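Local coordinates for rRNA N-glycosidase (Bougainvillea spectabilis, PDB 3CTK), which is a plant ribosome-inactivating protein, a single chain that folds into a six-stranded mixed beta-sheet packed against helices, at residues Arg22-Lys27 and Arg46-Asp51; Val69-Tyr74 and Met162-Ala167. One frame throughout, in Å; residues are numbered along the deposited sequence.

Both contacts are buried and both bring a helix against the same mixed sheet, but interaction 2 lies almost at the centre of the chain, whereas interaction 1 is about 11 Å from it, centre to centre. Interaction 1 joins helix 14-25 to strand 47-53 by side-chain packing alone. Interaction 2 joins helix 149-168 to the start of strand 70-78 and adds a hydrogen bond to its packing. The two touch directly: Leu25 CD1 packs on Val69 CG1 at 3.9 Å, and the guanidinium of Arg22 probably donates from NE and NH2 to the carbonyl oxygens of Ala167 and Ala166, tying the two helices together.

Interaction 1: Arg22-Lys27 and Arg46-Asp51; sequences RNELAK and RFVLVD
Glu24 and Val48 meet with their side chains inclined to one another, where the last turn of helix 14-25 lies over strand 47-53. The two elements belong to a beta-alpha-beta unit that begins with strand 3-7, and the helix is the helical part of the crossover and packs on the sheet. What Glu24 offers the strand is its aliphatic base: CB is 4.1 Å from Val48 CG2, and CG follows at 4.2 Å from the same methyl. A bend at chi2 (-67°) turns the chain beyond CG, and the carboxylate's partner is Asn2, just before strand 3-7, whose ND2 donates to OE2. Val48 stands up from the strand toward the helix with its two methyls divided between two residues. With chi1 at 56°, CG1 sits between the backbone N and the carbonyl carbon and faces Leu25, while CG2 serves Glu24. Leu25 starts off across the strand rather than at it, yet its tip swings closer, and CD2 comes within 4.4 Å of Val48 CG1, a loose apolar contact. Ile64 of the adjoining strand also packs on Val48. Past the helix the chain makes an inverse gamma turn centred on Ala26, and Lys27 folds back so that NZ makes a weak hydrogen bond, 2.8 Å long, to the backbone O of Glu24.

Interaction 2: Val69-Tyr74 and Met162-Ala167; sequences VYVVGY and MVSEAA
Ser164 points from helix 149-168 toward residues 69-74, where it meets Val69, the residue leading into strand 70-78. The pair makes the polar centre of a small, buried contact that joins this long helix to the mixed sheet near the centre of the ribosome-inactivating protein fold. Ser164 CB lies 3.4 Å from the carbonyl O of Val69 and 3.9 Å from Val69 CG1, pressed against both backbone and side chain. The same methyl also rests 3.9 Å from Ser164 CA, reaching down to the helix backbone itself. One bond further, chi1 of -64° sets OG beside the backbone N of its own residue, facing the strand. There OG donates a hydrogen bond of 3.0 Å to Val69 O. The C=O...OG angle is 155°, and the hydroxyl oxygen is tilted 24° from the carbonyl plane, so the donor approaches fairly well in line but somewhat to one side of the plane. The other close neighbour of OG from residues 69-74 is apolar: Val71 CG2, 3.5 Å away, since Val71 turns toward the helix just as Val69 does, with Tyr70 between them pointing away. The bond thus gives the buried hydroxyl a main-chain acceptor, and it ties the helix side chain to Val69 at the entry to the strand. Ser164 lies within a wider, pi-type turn of the helix, 162-165. Around this point, Val71 also touches Phe156 of the same helix and Val62 and Ile64 of strand 59-65, while Val69 touches Arg168 one turn on. Farther along strand 70-78, Tyr74 meets Phe155 edge-to-face, and Val163 and Ala166 pack against Leu21 and Ile18 of helix 14-25, which also reaches Val69 through Leu25.

Interaction 1: Arg22-Lys27 and Arg46-Asp51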
loop_
_atom_site.group_PDB
_atom_site.type_symbol
_atom_site.label_atom_id
_atom_site.label_comp_id
_atom_site.label_asym_id
_atom_site.label_seq_id
_atom_site.Cartn_x
_atom_site.Cartn_y
_atom_site.Cartn_z
ATOM N N ARG A 22 -9.441 0.661 4.860
ATOM C CA ARG A 22 -9.302 1.909 5.611
ATOM C C ARG A 22 -9.955 1.775 6.987
ATOM O O ARG A 22 -9.453 2.312 7.970
ATOM C CB ARG A 22 -9.948 3.080 4.863
ATOM C CG ARG A 22 -9.171 3.564 3.651
ATOM C CD ARG A 22 -9.905 4.693 2.925
ATOM N NE ARG A 22 -9.188 5.085 1.714
ATOM C CZ ARG A 22 -9.771 5.398 0.562
ATOM N NH1 ARG A 22 -11.094 5.376 0.453
ATOM N NH2 ARG A 22 -9.025 5.699 -0.494
ATOM N N ASN A 23 -11.080 1.068 7.047
ATOM C CA ASN A 23 -11.786 0.873 8.310
ATOM C C ASN A 23 -10.896 0.146 9.318
ATOM O O ASN A 23 -10.943 0.423 10.519
ATOM C CB ASN A 23 -13.072 0.067 8.080
ATOM C CG ASN A 23 -14.155 0.871 7.377
ATOM O OD1 ASN A 23 -15.174 0.319 6.961
ATOM N ND2 ASN A 23 -13.949 2.177 7.253
ATOM N N GLU A 24 -10.086 -0.785 8.828
ATOM C CA GLU A 24 -9.177 -1.539 9.689
ATOM C C GLU A 24 -7.995 -0.683 10.146
ATOM O O GLU A 24 -7.454 -0.888 11.233
ATOM C CB GLU A 24 -8.644 -2.769 8.949
ATOM C CG GLU A 24 -9.705 -3.794 8.602
ATOM C CD GLU A 24 -10.282 -4.468 9.829
ATOM O OE1 GLU A 24 -11.392 -5.030 9.726
ATOM O OE2 GLU A 24 -9.623 -4.447 10.894
ATOM N N LEU A 25 -7.605 0.277 9.315
ATOM C CA LEU A 25 -6.471 1.148 9.616
ATOM C C LEU A 25 -6.830 2.378 10.454
ATOM O O LEU A 25 -5.982 2.917 11.170
ATOM C CB LEU A 25 -5.817 1.611 8.305
ATOM C CG LEU A 25 -5.299 0.542 7.336
ATOM C CD1 LEU A 25 -4.993 1.176 5.977
ATOM C CD2 LEU A 25 -4.055 -0.123 7.917
ATOM N N ALA A 26 -8.079 2.826 10.357
ATOM C CA ALA A 26 -8.525 4.013 11.087
ATOM C C ALA A 26 -8.715 3.732 12.572
ATOM O O ALA A 26 -9.843 3.575 13.041
ATOM C CB ALA A 26 -9.822 4.536 10.480
ATOM N N LYS A 27 -7.606 3.690 13.307
ATOM C CA LYS A 27 -7.639 3.409 14.740
ATOM C C LYS A 27 -7.264 4.603 15.611
ATOM O O LYS A 27 -7.372 4.538 16.837
ATOM C CB LYS A 27 -6.693 2.253 15.061
ATOM C CG LYS A 27 -6.966 0.981 14.272
ATOM C CD LYS A 27 -6.002 -0.123 14.686
ATOM C CE LYS A 27 -6.197 -1.371 13.845
ATOM N NZ LYS A 27 -7.599 -1.870 13.899
ATOM N N ARG A 46 -1.306 -5.455 15.531
ATOM C CA ARG A 46 -0.330 -4.747 14.717
ATOM C C ARG A 46 -0.460 -4.911 13.203
ATOM O O ARG A 46 -0.033 -4.033 12.455
ATOM C CB ARG A 46 1.080 -5.154 15.171
ATOM C CG ARG A 46 2.240 -4.445 14.470
ATOM C CD ARG A 46 2.229 -2.930 14.686
ATOM N NE ARG A 46 3.383 -2.302 14.048
ATOM C CZ ARG A 46 4.610 -2.291 14.562
ATOM N NH1 ARG A 46 4.848 -2.863 15.736
ATOM N NH2 ARG A 46 5.607 -1.734 13.887
ATOM N N PHE A 47 -1.048 -6.013 12.744
ATOM C CA PHE A 47 -1.172 -6.234 11.303
ATOM C C PHE A 47 -2.569 -6.550 10.796
ATOM O O PHE A 47 -3.422 -7.038 11.535
ATOM C CB PHE A 47 -0.252 -7.380 10.853
ATOM C CG PHE A 47 1.186 -7.200 11.235
ATOM C CD1 PHE A 47 1.713 -7.864 12.340
ATOM C CD2 PHE A 47 2.010 -6.351 10.505
ATOM C CE1 PHE A 47 3.044 -7.681 12.713
ATOM C CE2 PHE A 47 3.339 -6.161 10.870
ATOM C CZ PHE A 47 3.858 -6.828 11.977
ATOM N N VAL A 48 -2.793 -6.252 9.520
ATOM C CA VAL A 48 -4.052 -6.573 8.865
ATOM C C VAL A 48 -3.622 -7.402 7.663
ATOM O O VAL A 48 -2.613 -7.101 7.026
ATOM C CB VAL A 48 -4.827 -5.312 8.393
ATOM C CG1 VAL A 48 -3.966 -4.465 7.477
ATOM C CG2 VAL A 48 -6.109 -5.736 7.677
ATOM N N LEU A 49 -4.366 -8.461 7.370
ATOM C CA LEU A 49 -4.027 -9.327 6.252
ATOM C C LEU A 49 -4.928 -9.059 5.050
ATOM O O LEU A 49 -6.139 -8.881 5.189
ATOM C CB LEU A 49 -4.135 -10.792 6.686
ATOM C CG LEU A 49 -3.326 -11.133 7.946
ATOM C CD1 LEU A 49 -3.610 -12.562 8.393
ATOM C CD2 LEU A 49 -1.844 -10.944 7.661
ATOM N N VAL A 50 -4.322 -9.026 3.868
ATOM C CA VAL A 50 -5.048 -8.779 2.629
ATOM C C VAL A 50 -4.921 -10.001 1.723
ATOM O O VAL A 50 -3.851 -10.273 1.182
ATOM C CB VAL A 50 -4.481 -7.538 1.900
ATOM C CG1 VAL A 50 -5.177 -7.347 0.555
ATOM C CG2 VAL A 50 -4.666 -6.302 2.771
ATOM N N ASP A 51 -6.018 -10.738 1.576
ATOM C CA ASP A 51 -6.045 -11.940 0.745
ATOM C C ASP A 51 -6.401 -11.600 -0.696
ATOM O O ASP A 51 -7.532 -11.204 -0.984
ATOM C CB ASP A 51 -7.070 -12.939 1.292
ATOM C CG ASP A 51 -6.574 -13.677 2.519
ATOM O OD1 ASP A 51 -5.568 -13.242 3.121
ATOM O OD2 ASP A 51 -7.200 -14.695 2.886
#

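Interaction 2: Val69-Tyr74 and Met162-Ala167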
loop_
_atom_site.group_PDB
_atom_site.type_symbol
_atom_site.label_atom_id
_atom_site.label_comp_id
_atom_site.label_asym_id
_atom_site.label_seq_id
_atom_site.Cartn_x
_atom_site.Cartn_y
_atom_site.Cartn_z
ATOM N N VAL A 69 0.854 1.526 7.356
ATOM C CA VAL A 69 0.353 0.942 6.111
ATOM C C VAL A 69 1.477 0.359 5.235
ATOM O O VAL A 69 1.345 0.276 4.016
ATOM C CB VAL A 69 -0.466 1.972 5.275
ATOM C CG1 VAL A 69 -1.443 1.235 4.350
ATOM C CG2 VAL A 69 -1.224 2.915 6.198
ATOM N N TYR A 70 2.579 -0.055 5.860
ATOM C CA TYR A 70 3.696 -0.652 5.126
ATOM C C TYR A 70 3.457 -2.144 4.904
ATOM O O TYR A 70 3.074 -2.855 5.831
ATOM C CB TYR A 70 5.011 -0.546 5.908
ATOM C CG TYR A 70 5.677 0.809 5.974
ATOM C CD1 TYR A 70 6.964 0.932 6.505
ATOM C CD2 TYR A 70 5.033 1.962 5.532
ATOM C CE1 TYR A 70 7.592 2.165 6.595
ATOM C CE2 TYR A 70 5.657 3.210 5.620
ATOM C CZ TYR A 70 6.936 3.300 6.154
ATOM O OH TYR A 70 7.563 4.519 6.255
ATOM N N VAL A 71 3.683 -2.618 3.684
ATOM C CA VAL A 71 3.559 -4.045 3.413
ATOM C C VAL A 71 4.871 -4.609 3.963
ATOM O O VAL A 71 5.940 -4.059 3.691
ATOM C CB VAL A 71 3.456 -4.327 1.896
ATOM C CG1 VAL A 71 3.716 -5.808 1.613
ATOM C CG2 VAL A 71 2.067 -3.948 1.395
ATOM N N VAL A 72 4.799 -5.675 4.755
ATOM C CA VAL A 72 6.011 -6.258 5.333
ATOM C C VAL A 72 6.359 -7.633 4.760
ATOM O O VAL A 72 7.480 -8.116 4.927
ATOM C CB VAL A 72 5.904 -6.368 6.879
ATOM C CG1 VAL A 72 5.794 -4.980 7.495
ATOM C CG2 VAL A 72 4.703 -7.213 7.264
ATOM N N GLY A 73 5.402 -8.254 4.076
ATOM C CA GLY A 73 5.646 -9.563 3.497
ATOM C C GLY A 73 4.354 -10.220 3.068
ATOM O O GLY A 73 3.294 -9.596 3.102
ATOM N N TYR A 74 4.433 -11.477 2.653
ATOM C CA TYR A 74 3.245 -12.201 2.226
ATOM C C TYR A 74 3.440 -13.694 2.396
ATOM O O TYR A 74 4.549 -14.166 2.648
ATOM C CB TYR A 74 2.932 -11.910 0.752
ATOM C CG TYR A 74 4.022 -12.345 -0.209
ATOM C CD1 TYR A 74 5.080 -11.493 -0.529
ATOM C CD2 TYR A 74 4.011 -13.624 -0.776
ATOM C CE1 TYR A 74 6.102 -11.899 -1.387
ATOM C CE2 TYR A 74 5.032 -14.043 -1.636
ATOM C CZ TYR A 74 6.072 -13.175 -1.936
ATOM O OH TYR A 74 7.089 -13.583 -2.774
ATOM N N MET A 162 -1.300 -0.387 -5.537
ATOM C CA MET A 162 -2.726 -0.671 -5.706
ATOM C C MET A 162 -3.481 -0.882 -4.398
ATOM O O MET A 162 -4.707 -0.742 -4.361
ATOM C CB MET A 162 -2.928 -1.897 -6.606
ATOM C CG MET A 162 -2.525 -1.673 -8.051
ATOM S SD MET A 162 -2.874 -3.106 -9.096
ATOM C CE MET A 162 -4.688 -3.073 -9.146
ATOM N N VAL A 163 -2.764 -1.216 -3.329
ATOM C CA VAL A 163 -3.423 -1.446 -2.047
ATOM C C VAL A 163 -3.083 -0.406 -0.980
ATOM O O VAL A 163 -3.953 0.352 -0.555
ATOM C CB VAL A 163 -3.096 -2.853 -1.494
ATOM C CG1 VAL A 163 -3.830 -3.072 -0.173
ATOM C CG2 VAL A 163 -3.509 -3.923 -2.511
ATOM N N SER A 164 -1.825 -0.368 -0.549
ATOM C CA SER A 164 -1.410 0.583 0.479
ATOM C C SER A 164 -1.584 2.046 0.082
ATOM O O SER A 164 -2.193 2.825 0.821
ATOM C CB SER A 164 0.052 0.356 0.862
ATOM O OG SER A 164 0.231 -0.916 1.449
ATOM N N GLU A 165 -1.042 2.428 -1.069
ATOM C CA GLU A 165 -1.141 3.818 -1.512
ATOM C C GLU A 165 -2.583 4.225 -1.815
ATOM O O GLU A 165 -2.970 5.374 -1.580
ATOM C CB GLU A 165 -0.252 4.048 -2.741
ATOM C CG GLU A 165 1.219 3.674 -2.531
ATOM C CD GLU A 165 1.963 4.605 -1.577
ATOM O OE1 GLU A 165 1.308 5.367 -0.831
ATOM O OE2 GLU A 165 3.215 4.561 -1.565
ATOM N N ALA A 166 -3.376 3.289 -2.331
ATOM C CA ALA A 166 -4.777 3.564 -2.642
ATOM C C ALA A 166 -5.554 3.785 -1.342
ATOM O O ALA A 166 -6.473 4.604 -1.282
ATOM C CB ALA A 166 -5.379 2.406 -3.426
ATOM N N ALA A 167 -5.187 3.048 -0.300
ATOM C CA ALA A 167 -5.840 3.197 0.994
ATOM C C ALA A 167 -5.515 4.584 1.555
ATOM O O ALA A 167 -6.383 5.271 2.092
ATOM C CB ALA A 167 -5.354 2.112 1.956
#